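Local coordinates for uncharacterized protein (Bacteroides eggerthii DSM 20697, PDB 4ECO) that is of unknown function but, as a leucine-rich repeat protein, probably serves in protein binding, at residues A[448-460]-A[475-489]. Numbering follows the deposited sequence.
Sequences FPKELFSTGSPLS and NSLKDENENFKNTYL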
loop_
_atom_site.group_PDB
_atom_site.type_symbol
_atom_site.label_atom_id
_atom_site.label_comp_id
_atom_site.label_asym_id
_atom_site.label_seq_id
_atom_site.Cartn_x
_atom_site.Cartn_y
_atom_site.Cartn_z
ATOM N N PHE A 448 -22.055 -5.442 18.127
ATOM C CA PHE A 448 -21.719 -6.157 16.892
ATOM C C PHE A 448 -22.239 -5.410 15.664
ATOM O O PHE A 448 -23.408 -5.026 15.650
ATOM C CB PHE A 448 -22.261 -7.582 16.915
ATOM C CG PHE A 448 -21.785 -8.435 15.757
ATOM C CD1 PHE A 448 -20.538 -9.043 15.785
ATOM C CD2 PHE A 448 -22.593 -8.647 14.650
ATOM C CE1 PHE A 448 -20.106 -9.829 14.722
ATOM C CE2 PHE A 448 -22.154 -9.423 13.584
ATOM C CZ PHE A 448 -20.916 -10.006 13.625
ATOM N N PRO A 449 -21.393 -5.211 14.625
ATOM C CA PRO A 449 -21.855 -4.461 13.428
ATOM C C PRO A 449 -22.783 -5.293 12.505
ATOM O O PRO A 449 -22.426 -5.646 11.376
ATOM C CB PRO A 449 -20.543 -4.074 12.726
ATOM C CG PRO A 449 -19.557 -5.133 13.149
ATOM C CD PRO A 449 -19.973 -5.616 14.516
ATOM N N LYS A 450 -24.016 -5.541 12.987
ATOM C CA LYS A 450 -25.073 -6.327 12.336
ATOM C C LYS A 450 -25.431 -5.768 10.960
ATOM O O LYS A 450 -25.715 -6.543 10.044
ATOM C CB LYS A 450 -26.342 -6.367 13.231
ATOM C CG LYS A 450 -27.513 -7.156 12.626
ATOM C CD LYS A 450 -28.736 -7.319 13.540
ATOM C CE LYS A 450 -29.895 -7.937 12.794
ATOM N NZ LYS A 450 -30.962 -8.426 13.702
ATOM N N GLU A 451 -25.421 -4.434 10.818
ATOM C CA GLU A 451 -25.785 -3.739 9.587
ATOM C C GLU A 451 -24.876 -4.138 8.395
ATOM O O GLU A 451 -25.258 -3.921 7.254
ATOM C CB GLU A 451 -25.767 -2.222 9.797
ATOM C CG GLU A 451 -26.762 -1.722 10.835
ATOM C CD GLU A 451 -26.340 -1.683 12.296
ATOM O OE1 GLU A 451 -25.222 -2.142 12.639
ATOM O OE2 GLU A 451 -27.142 -1.158 13.103
ATOM N N LEU A 452 -23.723 -4.767 8.641
ATOM C CA LEU A 452 -22.868 -5.244 7.555
ATOM C C LEU A 452 -23.507 -6.437 6.891
ATOM O O LEU A 452 -23.468 -6.579 5.670
ATOM C CB LEU A 452 -21.467 -5.628 8.084
ATOM C CG LEU A 452 -20.491 -4.498 8.404
ATOM C CD1 LEU A 452 -19.284 -5.047 9.129
ATOM C CD2 LEU A 452 -20.040 -3.782 7.136
ATOM N N PHE A 453 -24.137 -7.279 7.721
ATOM C CA PHE A 453 -24.775 -8.528 7.347
ATOM C C PHE A 453 -26.226 -8.298 6.903
ATOM O O PHE A 453 -26.630 -8.887 5.893
ATOM C CB PHE A 453 -24.686 -9.523 8.528
ATOM C CG PHE A 453 -23.238 -9.788 8.892
ATOM C CD1 PHE A 453 -22.460 -10.667 8.137
ATOM C CD2 PHE A 453 -22.614 -9.071 9.912
ATOM C CE1 PHE A 453 -21.103 -10.854 8.426
ATOM C CE2 PHE A 453 -21.253 -9.254 10.190
ATOM C CZ PHE A 453 -20.509 -10.138 9.447
ATOM N N SER A 454 -26.997 -7.430 7.598
ATOM C CA SER A 454 -28.386 -7.172 7.197
ATOM C C SER A 454 -28.455 -6.527 5.796
ATOM O O SER A 454 -29.395 -6.794 5.068
ATOM C CB SER A 454 -29.138 -6.326 8.226
ATOM O OG SER A 454 -28.667 -4.997 8.336
ATOM N N THR A 455 -27.433 -5.778 5.382
ATOM C CA THR A 455 -27.391 -5.158 4.047
ATOM C C THR A 455 -26.908 -6.136 2.961
ATOM O O THR A 455 -26.968 -5.802 1.772
ATOM C CB THR A 455 -26.505 -3.929 4.059
ATOM O OG1 THR A 455 -25.224 -4.305 4.560
ATOM C CG2 THR A 455 -27.106 -2.811 4.886
ATOM N N GLY A 456 -26.450 -7.319 3.387
ATOM C CA GLY A 456 -25.991 -8.384 2.510
ATOM C C GLY A 456 -24.614 -8.169 1.926
ATOM O O GLY A 456 -24.408 -8.378 0.727
ATOM N N SER A 457 -23.657 -7.760 2.766
ATOM C CA SER A 457 -22.274 -7.576 2.324
ATOM C C SER A 457 -21.698 -8.965 2.048
ATOM O O SER A 457 -21.991 -9.896 2.810
ATOM C CB SER A 457 -21.459 -6.797 3.354
ATOM O OG SER A 457 -22.056 -5.533 3.604
ATOM N N PRO A 458 -20.991 -9.166 0.908
ATOM C CA PRO A 458 -20.513 -10.516 0.578
ATOM C C PRO A 458 -19.258 -10.882 1.370
ATOM O O PRO A 458 -18.262 -11.353 0.812
ATOM C CB PRO A 458 -20.254 -10.428 -0.927
ATOM C CG PRO A 458 -19.926 -9.014 -1.173
ATOM C CD PRO A 458 -20.623 -8.190 -0.144
ATOM N N LEU A 459 -19.324 -10.703 2.689
ATOM C CA LEU A 459 -18.205 -10.949 3.595
ATOM C C LEU A 459 -17.929 -12.436 3.828
ATOM O O LEU A 459 -18.780 -13.160 4.335
ATOM C CB LEU A 459 -18.454 -10.265 4.943
ATOM C CG LEU A 459 -18.426 -8.762 4.927
ATOM C CD1 LEU A 459 -19.045 -8.213 6.174
ATOM C CD2 LEU A 459 -17.024 -8.234 4.703
ATOM N N SER A 460 -16.715 -12.864 3.491
ATOM C CA SER A 460 -16.247 -14.213 3.741
ATOM C C SER A 460 -15.364 -14.235 5.026
ATOM O O SER A 460 -15.177 -15.295 5.630
ATOM C CB SER A 460 -15.499 -14.777 2.526
ATOM O OG SER A 460 -14.423 -13.970 2.077
ATOM N N ASN A 475 -29.869 -12.069 17.904
ATOM C CA ASN A 475 -29.951 -11.764 16.482
ATOM C C ASN A 475 -28.898 -10.731 16.073
ATOM O O ASN A 475 -29.174 -9.529 15.998
ATOM C CB ASN A 475 -31.354 -11.309 16.134
ATOM C CG ASN A 475 -32.360 -12.419 16.228
ATOM O OD1 ASN A 475 -32.266 -13.434 15.537
ATOM N ND2 ASN A 475 -33.350 -12.237 17.078
ATOM N N SER A 476 -27.675 -11.223 15.825
ATOM C CA SER A 476 -26.548 -10.393 15.439
ATOM C C SER A 476 -26.122 -10.669 14.003
ATOM O O SER A 476 -25.616 -9.762 13.345
ATOM C CB SER A 476 -25.376 -10.615 16.385
ATOM O OG SER A 476 -25.651 -10.157 17.700
ATOM N N LEU A 477 -26.317 -11.909 13.516
ATOM C CA LEU A 477 -25.950 -12.309 12.152
ATOM C C LEU A 477 -27.192 -12.685 11.332
ATOM O O LEU A 477 -27.097 -13.069 10.152
ATOM C CB LEU A 477 -24.966 -13.475 12.194
ATOM C CG LEU A 477 -23.601 -13.134 12.725
ATOM C CD1 LEU A 477 -22.946 -14.349 13.315
ATOM C CD2 LEU A 477 -22.745 -12.524 11.644
ATOM N N LYS A 478 -28.359 -12.561 11.972
ATOM C CA LYS A 478 -29.646 -12.870 11.373
ATOM C C LYS A 478 -30.762 -12.090 12.085
ATOM O O LYS A 478 -30.510 -11.434 13.107
ATOM C CB LYS A 478 -29.908 -14.395 11.422
ATOM C CG LYS A 478 -30.116 -15.007 12.817
ATOM C CD LYS A 478 -30.963 -16.282 12.675
ATOM C CE LYS A 478 -31.525 -16.846 13.956
ATOM N NZ LYS A 478 -32.672 -16.073 14.515
ATOM N N ASP A 479 -31.980 -12.125 11.496
ATOM C CA ASP A 479 -33.234 -11.631 12.085
ATOM C C ASP A 479 -33.919 -12.856 12.696
ATOM O O ASP A 479 -33.626 -13.972 12.272
ATOM C CB ASP A 479 -34.119 -10.885 11.057
ATOM C CG ASP A 479 -33.669 -9.474 10.668
ATOM O OD1 ASP A 479 -32.806 -8.896 11.380
ATOM O OD2 ASP A 479 -34.207 -8.935 9.682
ATOM N N GLU A 480 -34.778 -12.670 13.702
ATOM C CA GLU A 480 -35.432 -13.756 14.452
ATOM C C GLU A 480 -35.873 -14.948 13.586
ATOM O O GLU A 480 -35.572 -16.085 13.974
ATOM C CB GLU A 480 -36.655 -13.254 15.245
ATOM C CG GLU A 480 -37.167 -14.252 16.276
ATOM C CD GLU A 480 -36.228 -14.607 17.419
ATOM O OE1 GLU A 480 -35.716 -13.671 18.076
ATOM O OE2 GLU A 480 -36.044 -15.817 17.691
ATOM N N ASN A 481 -36.575 -14.719 12.457
ATOM C CA ASN A 481 -37.061 -15.866 11.693
ATOM C C ASN A 481 -36.568 -15.864 10.230
ATOM O O ASN A 481 -37.118 -16.600 9.395
ATOM C CB ASN A 481 -38.599 -15.914 11.751
ATOM C CG ASN A 481 -39.156 -15.960 13.163
ATOM O OD1 ASN A 481 -39.770 -14.992 13.641
ATOM N ND2 ASN A 481 -38.928 -17.071 13.871
ATOM N N GLU A 482 -35.491 -15.125 9.940
ATOM C CA GLU A 482 -34.947 -15.096 8.586
ATOM C C GLU A 482 -33.439 -14.808 8.604
ATOM O O GLU A 482 -32.964 -13.963 9.371
ATOM C CB GLU A 482 -35.706 -14.076 7.696
ATOM C CG GLU A 482 -35.508 -12.587 7.968
ATOM C CD GLU A 482 -36.751 -11.758 8.261
ATOM O OE1 GLU A 482 -37.615 -12.211 9.050
ATOM O OE2 GLU A 482 -36.821 -10.618 7.749
ATOM N N ASN A 483 -32.687 -15.548 7.773
ATOM C CA ASN A 483 -31.240 -15.358 7.612
ATOM C C ASN A 483 -30.980 -14.313 6.563
ATOM O O ASN A 483 -31.872 -14.039 5.764
ATOM C CB ASN A 483 -30.542 -16.656 7.223
ATOM C CG ASN A 483 -30.113 -17.510 8.370
ATOM O OD1 ASN A 483 -29.610 -17.028 9.373
ATOM N ND2 ASN A 483 -30.219 -18.813 8.201
ATOM N N PHE A 484 -29.785 -13.726 6.538
ATOM C CA PHE A 484 -29.527 -12.721 5.507
ATOM C C PHE A 484 -28.968 -13.391 4.251
ATOM O O PHE A 484 -28.420 -14.500 4.317
ATOM C CB PHE A 484 -28.600 -11.606 6.008
ATOM C CG PHE A 484 -29.093 -10.906 7.253
ATOM C CD1 PHE A 484 -30.401 -10.432 7.336
ATOM C CD2 PHE A 484 -28.249 -10.710 8.338
ATOM C CE1 PHE A 484 -30.859 -9.793 8.490
ATOM C CE2 PHE A 484 -28.701 -10.058 9.484
ATOM C CZ PHE A 484 -30.007 -9.609 9.556
ATOM N N LYS A 485 -29.140 -12.712 3.111
ATOM C CA LYS A 485 -28.752 -13.156 1.776
ATOM C C LYS A 485 -27.343 -13.801 1.723
ATOM O O LYS A 485 -27.215 -14.873 1.124
ATOM C CB LYS A 485 -28.803 -11.968 0.783
ATOM C CG LYS A 485 -28.447 -12.326 -0.667
ATOM C CD LYS A 485 -28.190 -11.111 -1.572
ATOM C CE LYS A 485 -27.964 -11.527 -3.015
ATOM N NZ LYS A 485 -26.548 -11.366 -3.468
ATOM N N ASN A 486 -26.313 -13.179 2.323
ATOM C CA ASN A 486 -24.953 -13.662 2.130
ATOM C C ASN A 486 -24.193 -14.132 3.385
ATOM O O ASN A 486 -23.005 -14.433 3.251
ATOM C CB ASN A 486 -24.132 -12.533 1.490
ATOM C CG ASN A 486 -24.412 -12.337 0.025
ATOM O OD1 ASN A 486 -24.575 -13.293 -0.740
ATOM N ND2 ASN A 486 -24.402 -11.095 -0.415
ATOM N N THR A 487 -24.834 -14.258 4.561
ATOM C CA THR A 487 -24.116 -14.705 5.770
ATOM C C THR A 487 -23.528 -16.134 5.613
ATOM O O THR A 487 -22.580 -16.472 6.321
ATOM C CB THR A 487 -24.989 -14.625 7.021
ATOM O OG1 THR A 487 -26.282 -15.116 6.716
ATOM C CG2 THR A 487 -25.127 -13.225 7.534
ATOM N N TYR A 488 -24.027 -16.923 4.651
ATOM C CA TYR A 488 -23.552 -18.279 4.373
ATOM C C TYR A 488 -22.102 -18.241 3.866
ATOM O O TYR A 488 -21.400 -19.243 3.984
ATOM C CB TYR A 488 -24.473 -18.996 3.355
ATOM C CG TYR A 488 -24.352 -18.499 1.924
ATOM C CD1 TYR A 488 -25.072 -17.392 1.484
ATOM C CD2 TYR A 488 -23.524 -19.141 1.009
ATOM C CE1 TYR A 488 -24.941 -16.916 0.182
ATOM C CE2 TYR A 488 -23.387 -18.676 -0.300
ATOM C CZ TYR A 488 -24.101 -17.566 -0.708
ATOM O OH TYR A 488 -23.952 -17.101 -1.991
ATOM N N LEU A 489 -21.660 -17.087 3.326
ATOM C CA LEU A 489 -20.296 -16.845 2.834
ATOM C C LEU A 489 -19.248 -16.684 3.934
ATOM O O LEU A 489 -18.070 -16.860 3.650
ATOM C CB LEU A 489 -20.247 -15.568 1.974
ATOM C CG LEU A 489 -21.041 -15.552 0.671
ATOM C CD1 LEU A 489 -21.140 -14.159 0.142
ATOM C CD2 LEU A 489 -20.396 -16.443 -0.379
HETATM O O HOH W 1 -25.674 -11.038 4.484
HETATM O O HOH W 2 -21.176 -13.049 5.027
#
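From Lys450 beside Ser476 (CA atoms 5.3 Å apart) to Ser460 beside Leu489, the segment 448-460 with its short helix 451-454 runs alongside 475-489, which makes a type I beta turn from Asp479 to Glu482 and returns as a 3-10 segment at 487-489. Lys450 reaches across at one end, CG anti to the backbone N (chi1 179°) and the chain extended beyond it. Its NZ donates to the carbonyl oxygens of Asn475 and Lys478, from above both carbonyl planes, and forms a salt bridge with Asp479, NZ to OD1 3.0 Å. On the way CE meets the edge of the Phe484 ring near its plane. With an alanine here, the Asp479 carboxylate and the carbonyl oxygens of Asn475 and Lys478 would probably lose the donor they share.

Phe484 lies flat against the helix in a CH-pi contact, Ser454 CA sitting over the ring face, 3.5 Å from the centroid. Deeper in, Leu477 CD2 makes a second CH-pi contact over the face of the Phe453 ring, 3.7 Å from the centroid, and the same methyl also touches CZ of Phe448; CG2 of Thr487 packs against Phe453 CD1. Where the helix ends in a Schellman motif at Gly456, Asn486 ND2 donates to Gly456 O at 2.9 Å, the oxygen nearly in the plane of the Asn486 side-chain amide, while ND2 stands above the Gly456 carbonyl plane. One water bridges Phe453 O and Asn486 N. Leu489 CD1 packs against Pro458 CA at 3.7 Å.

OD2 of Asp506, farther along the chain, accepts from the backbone N-H groups of Ser476 and Leu477, linking this loop to the following coil, while Ser460 leads into strand 461-463. This is the stacking of successive coils in a leucine-rich repeat solenoid, here on the side made of short helices and loops, with Phe453, Leu477 and Thr487 packed between neighbouring coils.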